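Local coordinates for FEZ-1 protein (PDB 5WCK), which probably hydrolyses beta-lactam antibiotics as a monomeric subclass B3 metallo-beta-lactamase with two zinc ions at its active site, at residues I30-I39 against V134-T142. The protein carries 2 engineered substitutions. Residues are numbered along the deposited sequence; the frame is centred on the assembly and turned at random.
Sequences IVTPRGNILI and VELGGTVLT. With SO4 (sulfate ion), chain F.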
ATOM      1  N   ILE A  30      -2.046   3.516  12.054  1.00  5.78           N
ATOM      2  CA  ILE A  30      -3.296   4.184  12.423  1.00  7.16           C
ATOM      3  C   ILE A  30      -3.484   3.876  13.910  1.00  7.35           C
ATOM      4  O   ILE A  30      -3.567   2.715  14.294  1.00  8.30           O
ATOM      5  CB  ILE A  30      -4.485   3.725  11.557  1.00  7.86           C
ATOM      6  CG1 ILE A  30      -4.325   4.082  10.078  1.00  8.71           C
ATOM      7  CG2 ILE A  30      -5.768   4.343  12.078  1.00 10.07           C
ATOM      8  CD1 ILE A  30      -3.491   3.161   9.264  1.00 12.37           C
ATOM      9  N   VAL A  31      -3.561   4.932  14.722  1.00  7.29           N
ATOM     10  CA  VAL A  31      -3.530   4.822  16.181  1.00  6.08           C
ATOM     11  C   VAL A  31      -4.944   5.080  16.710  1.00  6.34           C
ATOM     12  O   VAL A  31      -5.522   6.137  16.442  1.00  8.37           O
ATOM     13  CB  VAL A  31      -2.520   5.803  16.792  1.00  8.44           C
ATOM     14  CG1 VAL A  31      -2.598   5.798  18.312  1.00 11.13           C
ATOM     15  CG2 VAL A  31      -1.112   5.483  16.326  1.00  8.79           C
ATOM     16  N   THR A  32      -5.467   4.114  17.468  1.00  7.64           N
ATOM     17  CA  THR A  32      -6.826   4.191  18.020  1.00  8.51           C
ATOM     18  C   THR A  32      -6.791   3.863  19.502  1.00  6.72           C
ATOM     19  O   THR A  32      -5.858   3.246  20.010  1.00  9.52           O
ATOM     20  CB  THR A  32      -7.827   3.267  17.312  1.00  7.35           C
ATOM     21  OG1 THR A  32      -7.826   1.979  17.940  1.00  8.99           O
ATOM     22  CG2 THR A  32      -7.543   3.110  15.832  1.00  8.05           C
ATOM     23  N   PRO A  33      -7.861   4.244  20.233  1.00  6.82           N
ATOM     24  CA  PRO A  33      -7.971   3.881  21.646  1.00  8.52           C
ATOM     25  C   PRO A  33      -7.990   2.375  21.930  1.00  9.53           C
ATOM     26  O   PRO A  33      -7.789   1.976  23.102  1.00 12.38           O
ATOM     27  CB  PRO A  33      -9.284   4.542  22.072  1.00  9.52           C
ATOM     28  CG  PRO A  33      -9.499   5.640  21.077  1.00 12.13           C
ATOM     29  CD  PRO A  33      -8.982   5.074  19.774  1.00 10.96           C
ATOM     30  N   ARG A  34      -8.223   1.555  20.896  1.00  9.37           N
ATOM     31  CA  ARG A  34      -8.318   0.111  21.049  1.00  7.88           C
ATOM     32  C   ARG A  34      -7.146  -0.597  20.364  1.00  8.85           C
ATOM     33  O   ARG A  34      -7.201  -1.823  20.148  1.00 10.96           O
ATOM     34  CB  ARG A  34      -9.664  -0.400  20.510  1.00 10.56           C
ATOM     35  CG  ARG A  34     -10.880   0.287  21.126  1.00  9.11           C
ATOM     36  CD  ARG A  34     -10.961   0.106  22.629  1.00 13.50           C
ATOM     37  NE  ARG A  34     -11.212  -1.271  22.970  1.00 15.84           N
ATOM     38  CZ  ARG A  34     -11.180  -1.769  24.204  1.00 19.55           C
ATOM     39  NH1 ARG A  34     -10.767  -1.024  25.221  1.00 16.91           N
ATOM     40  NH2 ARG A  34     -11.594  -3.004  24.407  1.00 17.71           N
ATOM     41  N   GLY A  35      -6.092   0.159  20.041  1.00 10.01           N
ATOM     42  CA  GLY A  35      -4.885  -0.403  19.452  1.00  7.54           C
ATOM     43  C   GLY A  35      -4.641   0.177  18.075  1.00  7.47           C
ATOM     44  O   GLY A  35      -5.372   1.075  17.620  1.00  6.96           O
ATOM     45  N   ASN A  36      -3.612  -0.351  17.405  1.00  7.50           N
ATOM     46  CA  ASN A  36      -3.105   0.268  16.179  1.00  7.29           C
ATOM     47  C   ASN A  36      -3.227  -0.674  14.979  1.00  7.61           C
ATOM     48  O   ASN A  36      -3.196  -1.907  15.125  1.00  7.12           O
ATOM     49  CB  ASN A  36      -1.646   0.680  16.373  1.00  8.76           C
ATOM     50  CG  ASN A  36      -1.464   1.547  17.597  1.00  8.90           C
ATOM     51  OD1 ASN A  36      -2.379   2.280  18.001  1.00  9.14           O
ATOM     52  ND2 ASN A  36      -0.293   1.444  18.204  1.00  8.13           N
ATOM     53  N   ILE A  37      -3.331  -0.071  13.785  1.00  5.54           N
ATOM     54  CA  ILE A  37      -3.324  -0.782  12.516  1.00  4.80           C
ATOM     55  C   ILE A  37      -2.023  -0.411  11.796  1.00  6.25           C
ATOM     56  O   ILE A  37      -1.677   0.775  11.746  1.00  6.81           O
ATOM     57  CB  ILE A  37      -4.509  -0.389  11.623  1.00  6.03           C
ATOM     58  CG1 ILE A  37      -5.849  -0.597  12.342  1.00  7.67           C
ATOM     59  CG2 ILE A  37      -4.453  -1.110  10.281  1.00  7.74           C
ATOM     60  CD1 ILE A  37      -7.039  -0.048  11.597  1.00  8.75           C
ATOM     61  N   LEU A  38      -1.309  -1.421  11.311  1.00  5.35           N
ATOM     62  CA  LEU A  38      -0.100  -1.240  10.518  1.00  6.38           C
ATOM     63  C   LEU A  38      -0.377  -1.658   9.073  1.00  6.27           C
ATOM     64  O   LEU A  38      -0.946  -2.741   8.833  1.00  6.42           O
ATOM     65  CB  LEU A  38       1.035  -2.078  11.117  1.00  6.91           C
ATOM     66  CG  LEU A  38       2.349  -2.047  10.348  1.00  9.47           C
ATOM     67  CD1 LEU A  38       2.970  -0.663  10.330  1.00  6.57           C
ATOM     68  CD2 LEU A  38       3.350  -3.044  10.911  1.00 12.14           C
ATOM     69  N   ILE A  39       0.022  -0.801   8.118  1.00  5.63           N
ATOM     70  CA  ILE A  39      -0.116  -1.103   6.663  1.00  4.91           C
ATOM     71  C   ILE A  39       1.298  -1.185   6.061  1.00  5.68           C
ATOM     72  O   ILE A  39       2.004  -0.216   6.185  1.00  6.03           O
ATOM     73  CB  ILE A  39      -0.966  -0.038   5.934  1.00  7.16           C
ATOM     74  CG1 ILE A  39      -2.257   0.294   6.686  1.00  6.00           C
ATOM     75  CG2 ILE A  39      -1.269  -0.514   4.526  1.00  7.40           C
ATOM     76  CD1 ILE A  39      -3.240   1.140   5.893  1.00  7.08           C
ATOM     77  N   VAL A 134     -12.428  -2.088   7.468  1.00  6.16           N
ATOM     78  CA  VAL A 134     -11.611  -2.537   8.569  1.00  6.71           C
ATOM     79  C   VAL A 134     -11.744  -1.467   9.650  1.00  8.08           C
ATOM     80  O   VAL A 134     -11.394  -0.289   9.428  1.00  8.01           O
ATOM     81  CB  VAL A 134     -10.144  -2.756   8.170  1.00  6.73           C
ATOM     82  CG1 VAL A 134      -9.259  -3.048   9.386  1.00  8.02           C
ATOM     83  CG2 VAL A 134     -10.011  -3.847   7.118  1.00  7.48           C
ATOM     84  N   GLU A 135     -12.290  -1.877  10.802  1.00  6.24           N
ATOM     85  CA  GLU A 135     -12.709  -0.932  11.839  1.00  7.62           C
ATOM     86  C   GLU A 135     -11.972  -1.273  13.142  1.00 11.36           C
ATOM     87  O   GLU A 135     -11.889  -2.441  13.534  1.00 11.39           O
ATOM     88  CB  GLU A 135     -14.225  -1.017  12.055  1.00  9.94           C
ATOM     89  CG  GLU A 135     -15.077  -0.716  10.813  1.00 18.35           C
ATOM     90  CD  GLU A 135     -16.592  -0.817  11.007  1.00 34.38           C
ATOM     91  OE1 GLU A 135     -17.181   0.115  11.590  1.00 25.10           O
ATOM     92  OE2 GLU A 135     -17.192  -1.843  10.595  1.00 26.58           O
ATOM     93  N   LEU A 136     -11.429  -0.258  13.822  1.00  7.01           N
ATOM     94  CA  LEU A 136     -10.823  -0.442  15.121  1.00  6.99           C
ATOM     95  C   LEU A 136     -10.939   0.861  15.899  1.00  7.81           C
ATOM     96  O   LEU A 136     -10.548   1.919  15.399  1.00  8.41           O
ATOM     97  CB  LEU A 136      -9.348  -0.843  14.983  1.00  7.29           C
ATOM     98  CG  LEU A 136      -8.586  -1.165  16.266  1.00  8.45           C
ATOM     99  CD1 LEU A 136      -9.140  -2.392  16.975  1.00 12.48           C
ATOM    100  CD2 LEU A 136      -7.109  -1.342  15.997  1.00 10.57           C
ATOM    101  N   GLY A 137     -11.530   0.773  17.103  1.00  9.94           N
ATOM    102  CA  GLY A 137     -11.578   1.925  17.982  1.00  8.26           C
ATOM    103  C   GLY A 137     -12.280   3.132  17.376  1.00  9.23           C
ATOM    104  O   GLY A 137     -11.945   4.266  17.740  1.00  9.54           O
ATOM    105  N   GLY A 138     -13.240   2.888  16.466  1.00 10.01           N
ATOM    106  CA  GLY A 138     -13.990   3.948  15.807  1.00 10.41           C
ATOM    107  C   GLY A 138     -13.377   4.436  14.503  1.00  9.96           C
ATOM    108  O   GLY A 138     -14.013   5.197  13.777  1.00 11.10           O
ATOM    109  N   THR A 139     -12.117   4.083  14.235  1.00  8.07           N
ATOM    110  CA  THR A 139     -11.508   4.410  12.960  1.00  8.24           C
ATOM    111  C   THR A 139     -11.974   3.401  11.899  1.00  9.43           C
ATOM    112  O   THR A 139     -12.024   2.206  12.176  1.00 10.20           O
ATOM    113  CB  THR A 139      -9.984   4.469  13.089  1.00 11.79           C
ATOM    114  OG1 THR A 139      -9.696   5.607  13.899  1.00 13.13           O
ATOM    115  CG2 THR A 139      -9.309   4.597  11.742  1.00 14.66           C
ATOM    116  N   VAL A 140     -12.299   3.891  10.689  1.00  8.10           N
ATOM    117  CA  VAL A 140     -12.860   3.054   9.620  1.00  9.54           C
ATOM    118  C   VAL A 140     -11.994   3.217   8.368  1.00  9.49           C
ATOM    119  O   VAL A 140     -11.954   4.334   7.793  1.00  9.99           O
ATOM    120  CB  VAL A 140     -14.313   3.438   9.303  1.00 14.38           C
ATOM    121  CG1 VAL A 140     -14.869   2.581   8.166  1.00 14.76           C
ATOM    122  CG2 VAL A 140     -15.202   3.360  10.540  1.00 14.54           C
ATOM    123  N   LEU A 141     -11.339   2.128   7.942  1.00  7.30           N
ATOM    124  CA  LEU A 141     -10.593   2.066   6.676  1.00  7.71           C
ATOM    125  C   LEU A 141     -11.462   1.283   5.692  1.00  8.25           C
ATOM    126  O   LEU A 141     -12.172   0.355   6.099  1.00 10.59           O
ATOM    127  CB  LEU A 141      -9.252   1.343   6.857  1.00  9.54           C
ATOM    128  CG  LEU A 141      -8.083   2.201   7.326  1.00 11.17           C
ATOM    129  CD1 LEU A 141      -8.408   2.922   8.608  1.00 12.59           C
ATOM    130  CD2 LEU A 141      -6.832   1.349   7.526  1.00 15.43           C
ATOM    131  N   THR A 142     -11.390   1.632   4.411  1.00  5.20           N
ATOM    132  CA  THR A 142     -12.112   0.904   3.379  1.00  6.65           C
ATOM    133  C   THR A 142     -11.128   0.334   2.360  1.00  8.09           C
ATOM    134  O   THR A 142     -10.224   1.058   1.871  1.00  6.86           O
ATOM    135  CB  THR A 142     -13.161   1.767   2.670  1.00  7.28           C
ATOM    136  OG1 THR A 142     -14.148   2.256   3.602  1.00  8.46           O
ATOM    137  CG2 THR A 142     -13.878   0.969   1.604  1.00  9.40           C
TER
HETATM  138  S   SO4 F 304     -12.623  -3.797  20.824  0.70 25.30           S
HETATM  139  O1  SO4 F 304     -11.702  -3.168  19.883  0.70 29.55           O
HETATM  140  O2  SO4 F 304     -11.860  -4.661  21.746  0.70 33.55           O
HETATM  141  O3  SO4 F 304     -13.298  -2.692  21.563  0.70 32.76           O
HETATM  142  O4  SO4 F 304     -13.690  -4.579  20.227  0.70 23.82           O
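Leu136 and Ile37 run antiparallel alongside each other, Leu136 CD2 lying 3.9 Å from Ile37 CG1, where two beta hairpins from different sheets meet face to face. Leu136 is extended, its CG opposite the backbone N (chi1 -176°), which carries both methyls to the 32-35 turn: CD2 rests 3.4 Å from Gly35 O, while CD1 lies near Arg34 O. Deeper in, Leu141 CD2 is the common apolar partner, met tip to tip by Ile39 CD1 at 4.0 Å and by Ile30 CD1. Closer to the turns, the methyls Ile30 CG2 and Thr139 CG2 touch at 3.6 Å.

Polar groups serve mainly their own hairpin. Thr32 OG1 accepts from Arg34 N (3.0 Å), closing an ST turn, and donates to Gly35 O at 2.6 Å; across the gap Thr32 presents CG2 to Leu136 O. Thr139 OG1 is hydrogen-bonded to Asn16 ND2, which also bonds Val31 O. Beyond the turn, the Arg34 chain passes Gly137 CA and bends so that NE and NH2 hold a sulfate, probably from crystallisation, at the guanidinium edge.

No hydrogen bond joins the hairpins directly, so the two sheets of the alpha-beta/beta-alpha sandwich meet here mainly through apolar side chains, with Asn16 as a polar link.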